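Local coordinates for surface glycan binding protein B (Bacteroides ovatus, PDB 6E57) that binds mixed-linkage beta-glucan, probably at the cell surface, as part of the machinery by which this gut bacterium uses the polysaccharide, at residues V30-D35 with E112-K117; G148-L153 with E186-T191; N228-N233 with L269-L274. All coordinates share one frame; numbering follows the deposited sequence.

Contact 1 of 3, residues V30-D35 with E112-K117; sequences VTENDD and ETVKGK
The side-chain amide of Asn33 turns one face to the ammonium of Lys117: NZ stands 4.0 Å from Asn33 OD1 and almost equally far from its CG and ND2, over the face of the amide. The carboxylate of Asp35 offers Lys117 a single oxygen, Asp35 OD1, which lies 3.7 Å from Lys117 CD and 3.9 Å from Lys117 NZ, a long salt bridge. The third flat group, the Glu32 carboxylate, has OE1 4.0 Å from Val114 CG2, while its OE2 is bonded to Thr29 OG1.

With CG anti to its carbonyl carbon (chi1 -61°) and every later torsion extended, the Lys117 chain runs straight across to the other segment, where NZ donates to the backbone Asn33 O at 2.8 Å. The C=O...NZ angle of 162° puts the donor close to the carbonyl's own line. Nearer the turn, Lys115 CB packs 4.0 Å from Glu32 O. Thr113 OG1 also faces this side, but its hydrogen bond goes to Tyr74 O.

Residues 113-116 form a type I turn at the end of the hairpin made by strands 103-113 and 118-128, with Gly116 at positive phi. The segment leading into strand 37-40 meets this hairpin tip through the packing of Glu32 on Val114 and Lys115, and the one firm polar link is Lys117. Because that bond goes to a main-chain oxygen, it is likely to help hold the backbone at Asn33, and the long ion pair with Asp35 probably adds only a weak electrostatic attraction at a partly buried site.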
loop_
_atom_site.group_PDB
_atom_site.type_symbol
_atom_site.label_atom_id
_atom_site.label_comp_id
_atom_site.label_asym_id
_atom_site.label_seq_id
_atom_site.Cartn_x
_atom_site.Cartn_y
_atom_site.Cartn_z
ATOM N N VAL A 30 -18.738 49.103 -8.757
ATOM C CA VAL A 30 -19.522 47.865 -8.806
ATOM C C VAL A 30 -18.594 46.682 -9.133
ATOM O O VAL A 30 -18.739 45.600 -8.558
ATOM C CB VAL A 30 -20.687 47.975 -9.813
ATOM C CG1 VAL A 30 -21.537 46.712 -9.837
ATOM C CG2 VAL A 30 -21.560 49.193 -9.539
ATOM N N THR A 31 -17.640 46.903 -10.049
ATOM C CA THR A 31 -16.713 45.868 -10.534
ATOM C C THR A 31 -15.745 45.420 -9.427
ATOM O O THR A 31 -15.318 44.267 -9.421
ATOM C CB THR A 31 -15.942 46.353 -11.771
ATOM O OG1 THR A 31 -15.304 47.590 -11.447
ATOM C CG2 THR A 31 -16.823 46.546 -12.986
ATOM N N GLU A 32 -15.394 46.331 -8.508
ATOM C CA GLU A 32 -14.479 46.038 -7.392
ATOM C C GLU A 32 -15.137 45.072 -6.397
ATOM O O GLU A 32 -14.456 44.241 -5.788
ATOM C CB GLU A 32 -14.086 47.313 -6.644
ATOM C CG GLU A 32 -13.293 48.305 -7.474
ATOM C CD GLU A 32 -12.917 49.570 -6.719
ATOM O OE1 GLU A 32 -12.322 49.451 -5.632
ATOM O OE2 GLU A 32 -13.239 50.670 -7.209
ATOM N N ASN A 33 -16.460 45.198 -6.237
ATOM C CA ASN A 33 -17.218 44.480 -5.219
ATOM C C ASN A 33 -17.757 43.150 -5.772
ATOM O O ASN A 33 -18.449 42.425 -5.056
ATOM C CB ASN A 33 -18.356 45.349 -4.679
ATOM C CG ASN A 33 -18.878 44.873 -3.340
ATOM O OD1 ASN A 33 -18.103 44.603 -2.426
ATOM N ND2 ASN A 33 -20.191 44.777 -3.216
ATOM N N ASP A 34 -17.433 42.834 -7.033
ATOM C CA ASP A 34 -17.853 41.589 -7.692
ATOM C C ASP A 34 -17.201 40.379 -7.012
ATOM O O ASP A 34 -16.081 40.469 -6.504
ATOM C CB ASP A 34 -17.483 41.582 -9.179
ATOM C CG ASP A 34 -18.414 42.380 -10.076
ATOM O OD1 ASP A 34 -19.430 42.900 -9.569
ATOM O OD2 ASP A 34 -18.113 42.470 -11.283
ATOM N N ASP A 35 -17.920 39.249 -7.030
ATOM C CA ASP A 35 -17.397 37.954 -6.600
ATOM C C ASP A 35 -16.302 37.517 -7.570
ATOM O O ASP A 35 -16.426 37.715 -8.777
ATOM C CB ASP A 35 -18.492 36.884 -6.536
ATOM C CG ASP A 35 -19.417 37.003 -5.337
ATOM O OD1 ASP A 35 -18.903 37.119 -4.205
ATOM O OD2 ASP A 35 -20.645 36.974 -5.546
ATOM N N GLU A 112 -7.915 36.376 -4.631
ATOM C CA GLU A 112 -8.526 37.352 -3.730
ATOM C C GLU A 112 -8.729 38.674 -4.483
ATOM O O GLU A 112 -7.861 39.104 -5.243
ATOM C CB GLU A 112 -7.653 37.562 -2.491
ATOM C CG GLU A 112 -8.400 38.179 -1.322
ATOM C CD GLU A 112 -7.530 38.525 -0.125
ATOM O OE1 GLU A 112 -6.450 39.111 -0.333
ATOM O OE2 GLU A 112 -7.934 38.206 1.012
ATOM N N THR A 113 -9.886 39.302 -4.258
ATOM C CA THR A 113 -10.205 40.606 -4.836
ATOM C C THR A 113 -9.805 41.699 -3.837
ATOM O O THR A 113 -9.451 41.406 -2.695
ATOM C CB THR A 113 -11.677 40.679 -5.267
ATOM O OG1 THR A 113 -11.848 41.886 -6.008
ATOM C CG2 THR A 113 -12.660 40.650 -4.118
ATOM N N VAL A 114 -9.874 42.956 -4.283
ATOM C CA VAL A 114 -9.457 44.114 -3.480
ATOM C C VAL A 114 -10.357 44.251 -2.240
ATOM O O VAL A 114 -9.888 44.697 -1.194
ATOM C CB VAL A 114 -9.435 45.415 -4.309
ATOM C CG1 VAL A 114 -8.424 45.344 -5.444
ATOM C CG2 VAL A 114 -10.813 45.795 -4.838
ATOM N N LYS A 115 -11.635 43.866 -2.361
ATOM C CA LYS A 115 -12.604 43.952 -1.256
ATOM C C LYS A 115 -12.677 42.627 -0.476
ATOM O O LYS A 115 -13.588 42.434 0.330
ATOM C CB LYS A 115 -13.972 44.392 -1.790
ATOM C CG LYS A 115 -14.131 45.897 -1.987
ATOM C CD LYS A 115 -14.644 46.644 -0.761
ATOM C CE LYS A 115 -13.561 47.081 0.208
ATOM N NZ LYS A 115 -12.922 48.355 -0.199
ATOM N N GLY A 116 -11.720 41.720 -0.712
ATOM C CA GLY A 116 -11.403 40.632 0.221
ATOM C C GLY A 116 -12.127 39.326 -0.074
ATOM O O GLY A 116 -11.850 38.318 0.577
ATOM N N LYS A 117 -13.060 39.337 -1.034
ATOM C CA LYS A 117 -13.767 38.123 -1.467
ATOM C C LYS A 117 -12.782 37.215 -2.213
ATOM O O LYS A 117 -11.867 37.711 -2.867
ATOM C CB LYS A 117 -14.968 38.487 -2.348
ATOM C CG LYS A 117 -16.025 39.353 -1.678
ATOM C CD LYS A 117 -17.062 39.868 -2.643
ATOM C CE LYS A 117 -18.242 40.517 -1.953
ATOM N NZ LYS A 117 -19.333 40.800 -2.912
#

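Contact 2 of 3, residues G148-L153 with E186-T191; sequences GKTARL and EYTIPT. With PO4 (phosphate ion), chain L.
Tyr187 has CG set between its backbone N and carbonyl carbon (chi1 69°), which lays the ring back across the neighbouring strand against Ala151 and Leu153. Its CE1 comes 3.6 Å from Ala151 CB and 3.7 Å from Leu153 CG, and the leucine side chain crosses the tyrosine at about a right angle. Replacing Tyr187 by an alanine would probably remove the ring's share of their packing and open a gap between Ala151 and Leu153.

The backbones pair antiparallel. Ala151 and Tyr187 form a hydrogen-bonded pair, with Ala151 N to Tyr187 O at 2.8 Å and Tyr187 N to Ala151 O at 3.1 Å. Beyond the regular strands the pairing goes on through Ile189 N to Lys149 O and Gly148 N to Ile189 O, while Thr191 CG2 rests 3.6 Å from Gly148 CA. Thr150 with Thr188 and Arg152 with Glu186 are non-hydrogen-bonded pairs on the face away from Tyr187.

From that face the extended Arg152 chain meets a phosphate ion that probably came in with the crystallisation solution. Phosphate O4 lies at the guanidinium edge, in plane, and takes bonds from Arg152 NH1 at 2.9 Å and Arg152 NH2 at 2.7 Å. NH1 also bonds Tyr154 OH, and Tyr184 adds a cation-pi contact.

Strand 150-154 borders a three-stranded sheet with 184-188 in the middle. Its apolar face, with Ala151, Tyr187 and Ile189, packs on Val145, Ile164, Leu166 and Ile171 of the five-stranded sheet, as in a beta sandwich, while Lys149 NZ forms a salt bridge with Glu244.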
loop_
_atom_site.group_PDB
_atom_site.type_symbol
_atom_site.label_atom_id
_atom_site.label_comp_id
_atom_site.label_asym_id
_atom_site.label_seq_id
_atom_site.Cartn_x
_atom_site.Cartn_y
_atom_site.Cartn_z
ATOM N N GLY A 148 17.469 6.931 13.219
ATOM C CA GLY A 148 18.553 6.092 13.724
ATOM C C GLY A 148 18.670 4.774 12.973
ATOM O O GLY A 148 19.722 4.136 13.003
ATOM N N LYS A 149 17.591 4.377 12.286
ATOM C CA LYS A 149 17.470 3.060 11.668
ATOM C C LYS A 149 17.706 3.166 10.160
ATOM O O LYS A 149 17.758 4.260 9.604
ATOM C CB LYS A 149 16.083 2.475 11.952
ATOM C CG LYS A 149 15.680 2.489 13.417
ATOM C CD LYS A 149 14.724 1.384 13.786
ATOM C CE LYS A 149 14.488 1.297 15.277
ATOM N NZ LYS A 149 13.646 0.128 15.621
ATOM N N THR A 150 17.844 2.000 9.520
ATOM C CA THR A 150 18.043 1.872 8.083
ATOM C C THR A 150 16.675 1.863 7.389
ATOM O O THR A 150 15.685 1.414 7.968
ATOM C CB THR A 150 18.856 0.611 7.755
ATOM O OG1 THR A 150 18.142 -0.536 8.219
ATOM C CG2 THR A 150 20.236 0.619 8.376
ATOM N N ALA A 151 16.645 2.367 6.150
ATOM C CA ALA A 151 15.449 2.399 5.305
ATOM C C ALA A 151 15.841 2.051 3.862
ATOM O O ALA A 151 17.026 1.986 3.543
ATOM C CB ALA A 151 14.798 3.757 5.391
ATOM N N ARG A 152 14.835 1.830 3.006
ATOM C CA ARG A 152 15.041 1.417 1.618
ATOM C C ARG A 152 14.315 2.367 0.663
ATOM O O ARG A 152 13.204 2.807 0.940
ATOM C CB ARG A 152 14.485 0.014 1.362
ATOM C CG ARG A 152 14.926 -1.038 2.366
ATOM C CD ARG A 152 14.261 -2.363 2.077
ATOM N NE ARG A 152 14.982 -3.446 2.718
ATOM C CZ ARG A 152 14.919 -4.714 2.336
ATOM N NH1 ARG A 152 14.094 -5.069 1.366
ATOM N NH2 ARG A 152 15.691 -5.618 2.915
ATOM N N LEU A 153 14.966 2.644 -0.471
ATOM C CA LEU A 153 14.336 3.208 -1.657
ATOM C C LEU A 153 14.375 2.154 -2.771
ATOM O O LEU A 153 15.418 1.538 -3.005
ATOM C CB LEU A 153 15.083 4.476 -2.085
ATOM C CG LEU A 153 15.142 5.604 -1.054
ATOM C CD1 LEU A 153 16.051 6.725 -1.536
ATOM C CD2 LEU A 153 13.757 6.147 -0.754
ATOM N N GLU A 186 19.831 1.293 0.255
ATOM C CA GLU A 186 19.804 1.286 1.708
ATOM C C GLU A 186 20.439 2.590 2.204
ATOM O O GLU A 186 21.455 3.025 1.667
ATOM C CB GLU A 186 20.546 0.056 2.234
ATOM C CG GLU A 186 20.125 -0.380 3.625
ATOM C CD GLU A 186 20.609 -1.768 4.015
ATOM O OE1 GLU A 186 21.840 -1.991 4.005
ATOM O OE2 GLU A 186 19.753 -2.630 4.310
ATOM N N TYR A 187 19.824 3.207 3.218
ATOM C CA TYR A 187 20.324 4.448 3.799
ATOM C C TYR A 187 19.870 4.544 5.259
ATOM O O TYR A 187 18.835 4.000 5.620
ATOM C CB TYR A 187 19.871 5.649 2.962
ATOM C CG TYR A 187 18.393 5.957 3.007
ATOM C CD1 TYR A 187 17.462 5.104 2.436
ATOM C CD2 TYR A 187 17.924 7.122 3.593
ATOM C CE1 TYR A 187 16.106 5.387 2.463
ATOM C CE2 TYR A 187 16.572 7.422 3.625
ATOM C CZ TYR A 187 15.658 6.552 3.057
ATOM O OH TYR A 187 14.324 6.839 3.088
ATOM N N THR A 188 20.673 5.233 6.080
ATOM C CA THR A 188 20.406 5.422 7.504
ATOM C C THR A 188 19.778 6.802 7.728
ATOM O O THR A 188 20.304 7.811 7.259
ATOM C CB THR A 188 21.687 5.281 8.339
ATOM O OG1 THR A 188 22.370 4.093 7.941
ATOM C CG2 THR A 188 21.413 5.229 9.825
ATOM N N ILE A 189 18.659 6.830 8.460
ATOM C CA ILE A 189 18.009 8.076 8.863
ATOM C C ILE A 189 18.792 8.648 10.043
ATOM O O ILE A 189 19.039 7.941 11.017
ATOM C CB ILE A 189 16.526 7.852 9.228
ATOM C CG1 ILE A 189 15.755 7.095 8.141
ATOM C CG2 ILE A 189 15.856 9.175 9.566
ATOM C CD1 ILE A 189 15.647 7.826 6.822
ATOM N N PRO A 190 19.220 9.931 10.005
ATOM C CA PRO A 190 19.881 10.546 11.155
ATOM C C PRO A 190 18.951 10.569 12.377
ATOM O O PRO A 190 17.734 10.662 12.217
ATOM C CB PRO A 190 20.211 11.975 10.696
ATOM C CG PRO A 190 20.130 11.922 9.179
ATOM C CD PRO A 190 19.110 10.849 8.861
ATOM N N THR A 191 19.540 10.483 13.575
ATOM C CA THR A 191 18.788 10.441 14.833
ATOM C C THR A 191 18.143 11.807 15.117
ATOM O O THR A 191 17.068 11.874 15.711
ATOM C CB THR A 191 19.682 9.987 15.996
ATOM O OG1 THR A 191 20.784 10.889 16.109
ATOM C CG2 THR A 191 20.198 8.573 15.824
HETATM P P PO4 L . 15.320 -8.747 0.574
HETATM O O1 PO4 L . 14.503 -8.406 -0.653
HETATM O O2 PO4 L . 16.780 -8.475 0.292
HETATM O O3 PO4 L . 15.144 -10.215 0.908
HETATM O O4 PO4 L . 14.861 -7.879 1.729
#

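Contact 3 of 3, residues N228-N233 with L269-L274; sequences NRATAN and LTCPDL
Ala232 and Cys271 bring their backbones closest, CA to CA 5.3 Å, where the touching parts of the two segments run at 95° to each other, so that a single main-chain hydrogen bond, Asn233 N to Cys271 O at 2.8 Å, joins them. Asn233, in a left-handed backbone conformation, turns the chain here, and Cys271 goes on to pair with Val234.

The side chain of Asn233 then reaches Asp273, the centre of an inverse gamma turn. Asn233 ND2 donates to Asp273 OD1 at 2.7 Å, nearly straight at 170°. The acceptor lies in the plane of the amide, yet the donor approaches from above the plane of the carboxylate, since the two flat groups are tilted against each other.

On the inner side, Cys271 holds SG anti to its backbone N (chi1 169°), placing the sulfur 4.0 Å from Ala230 CB and 3.8 Å from Ala232 CA. Trp236 of strand 235-240 touches both Ala230 and Cys271, and Val305 and Val307 border the two alanines.

The chemistry thus divides in two: the buried Cys271 side chain is enclosed by two alanines, Trp236 and the Thr231 carbonyl, and a polar pair, Asn233 with Asp273, lies on the exposed side. Two bonds from one asparagine, by main chain and by amide, are likely to fix both its rotation and the bend that follows strand 266-270.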
loop_
_atom_site.group_PDB
_atom_site.type_symbol
_atom_site.label_atom_id
_atom_site.label_comp_id
_atom_site.label_asym_id
_atom_site.label_seq_id
_atom_site.Cartn_x
_atom_site.Cartn_y
_atom_site.Cartn_z
ATOM N N ASN A 228 -5.688 -6.847 9.659
ATOM C CA ASN A 228 -7.107 -6.753 9.281
ATOM C C ASN A 228 -7.831 -8.069 9.585
ATOM O O ASN A 228 -9.019 -8.061 9.899
ATOM C CB ASN A 228 -7.289 -6.403 7.803
ATOM C CG ASN A 228 -6.843 -4.994 7.475
ATOM O OD1 ASN A 228 -5.668 -4.759 7.198
ATOM N ND2 ASN A 228 -7.774 -4.054 7.502
ATOM N N ARG A 229 -7.109 -9.187 9.451
ATOM C CA ARG A 229 -7.647 -10.537 9.596
ATOM C C ARG A 229 -6.719 -11.352 10.501
ATOM O O ARG A 229 -5.514 -11.100 10.548
ATOM C CB ARG A 229 -7.762 -11.221 8.229
ATOM C CG ARG A 229 -8.807 -10.614 7.304
ATOM C CD ARG A 229 -8.631 -11.070 5.866
ATOM N NE ARG A 229 -7.378 -10.596 5.285
ATOM C CZ ARG A 229 -7.185 -9.379 4.780
ATOM N NH1 ARG A 229 -8.169 -8.494 4.781
ATOM N NH2 ARG A 229 -6.006 -9.048 4.281
ATOM N N ALA A 230 -7.299 -12.330 11.204
ATOM C CA ALA A 230 -6.558 -13.234 12.079
ATOM C C ALA A 230 -7.340 -14.541 12.245
ATOM O O ALA A 230 -8.566 -14.528 12.279
ATOM C CB ALA A 230 -6.312 -12.573 13.412
ATOM N N THR A 231 -6.610 -15.659 12.336
ATOM C CA THR A 231 -7.195 -16.971 12.610
ATOM C C THR A 231 -7.013 -17.288 14.100
ATOM O O THR A 231 -5.905 -17.194 14.631
ATOM C CB THR A 231 -6.589 -18.051 11.703
ATOM O OG1 THR A 231 -6.885 -17.724 10.345
ATOM C CG2 THR A 231 -7.112 -19.438 12.003
ATOM N N ALA A 232 -8.114 -17.663 14.760
ATOM C CA ALA A 232 -8.136 -17.930 16.195
ATOM C C ALA A 232 -7.202 -19.100 16.527
ATOM O O ALA A 232 -7.188 -20.111 15.818
ATOM C CB ALA A 232 -9.549 -18.219 16.639
ATOM N N ASN A 233 -6.415 -18.926 17.597
ATOM C CA ASN A 233 -5.628 -19.987 18.236
ATOM C C ASN A 233 -4.455 -20.439 17.354
ATOM O O ASN A 233 -3.961 -21.549 17.534
ATOM C CB ASN A 233 -6.490 -21.203 18.594
ATOM C CG ASN A 233 -7.614 -20.871 19.549
ATOM O OD1 ASN A 233 -7.375 -20.357 20.638
ATOM N ND2 ASN A 233 -8.841 -21.173 19.156
ATOM N N LEU A 269 2.401 -13.327 17.101
ATOM C CA LEU A 269 1.748 -13.733 18.350
ATOM C C LEU A 269 0.754 -14.863 18.056
ATOM O O LEU A 269 0.532 -15.209 16.896
ATOM C CB LEU A 269 1.054 -12.516 18.979
ATOM C CG LEU A 269 -0.179 -11.970 18.251
ATOM C CD1 LEU A 269 -1.160 -11.348 19.233
ATOM C CD2 LEU A 269 0.208 -10.951 17.190
ATOM N N THR A 270 0.176 -15.438 19.116
ATOM C CA THR A 270 -0.934 -16.386 18.997
ATOM C C THR A 270 -2.250 -15.623 19.182
ATOM O O THR A 270 -2.554 -15.157 20.283
ATOM C CB THR A 270 -0.819 -17.533 20.011
ATOM O OG1 THR A 270 0.481 -18.115 19.900
ATOM C CG2 THR A 270 -1.866 -18.606 19.808
ATOM N N CYS A 271 -3.018 -15.487 18.096
ATOM C CA CYS A 271 -4.335 -14.873 18.160
ATOM C C CYS A 271 -5.182 -15.633 19.177
ATOM O O CYS A 271 -5.333 -16.850 19.063
ATOM C CB CYS A 271 -5.025 -14.877 16.802
ATOM S SG CYS A 271 -6.774 -14.413 16.885
ATOM N N PRO A 272 -5.738 -14.954 20.207
ATOM C CA PRO A 272 -6.486 -15.637 21.265
ATOM C C PRO A 272 -7.780 -16.322 20.789
ATOM O O PRO A 272 -8.178 -16.183 19.629
ATOM C CB PRO A 272 -6.793 -14.522 22.276
ATOM C CG PRO A 272 -6.710 -13.245 21.472
ATOM C CD PRO A 272 -5.652 -13.504 20.423
ATOM N N ASP A 273 -8.409 -17.066 21.708
ATOM C CA ASP A 273 -9.534 -17.958 21.417
ATOM C C ASP A 273 -10.829 -17.139 21.359
ATOM O O ASP A 273 -11.540 -17.027 22.355
ATOM C CB ASP A 273 -9.623 -19.073 22.465
ATOM C CG ASP A 273 -10.636 -20.159 22.143
ATOM O OD1 ASP A 273 -10.794 -20.479 20.951
ATOM O OD2 ASP A 273 -11.258 -20.677 23.094
ATOM N N LEU A 274 -11.120 -16.582 20.178
ATOM C CA LEU A 274 -12.276 -15.718 19.962
ATOM C C LEU A 274 -13.250 -16.385 18.983
ATOM O O LEU A 274 -12.838 -17.085 18.048
ATOM C CB LEU A 274 -11.790 -14.365 19.432
ATOM C CG LEU A 274 -11.058 -13.491 20.451
ATOM C CD1 LEU A 274 -10.328 -12.344 19.771
ATOM C CD2 LEU A 274 -12.018 -12.957 21.504
#

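In the fold
From the N terminus the three contacts follow in series: each closes its loop before the next opens, and none nests in or crosses another. Contact 1 joins the segment before strand 37-40 to the hairpin tip after strand 103-113, at one end of the first five-stranded sheet. Contact 2 pairs the border strand and middle strand of a small sheet in the next region, its centre 51 Å from that of contact 1. Contact 3 joins strand 229-231 to the turn after strand 266-270. The centres of contacts 2 and 3 are 33 Å apart, their nearest atoms about 17 Å. Each contact ties together parts of its own beta-rich region, ahead of the glycan pocket with Trp322 and Trp372.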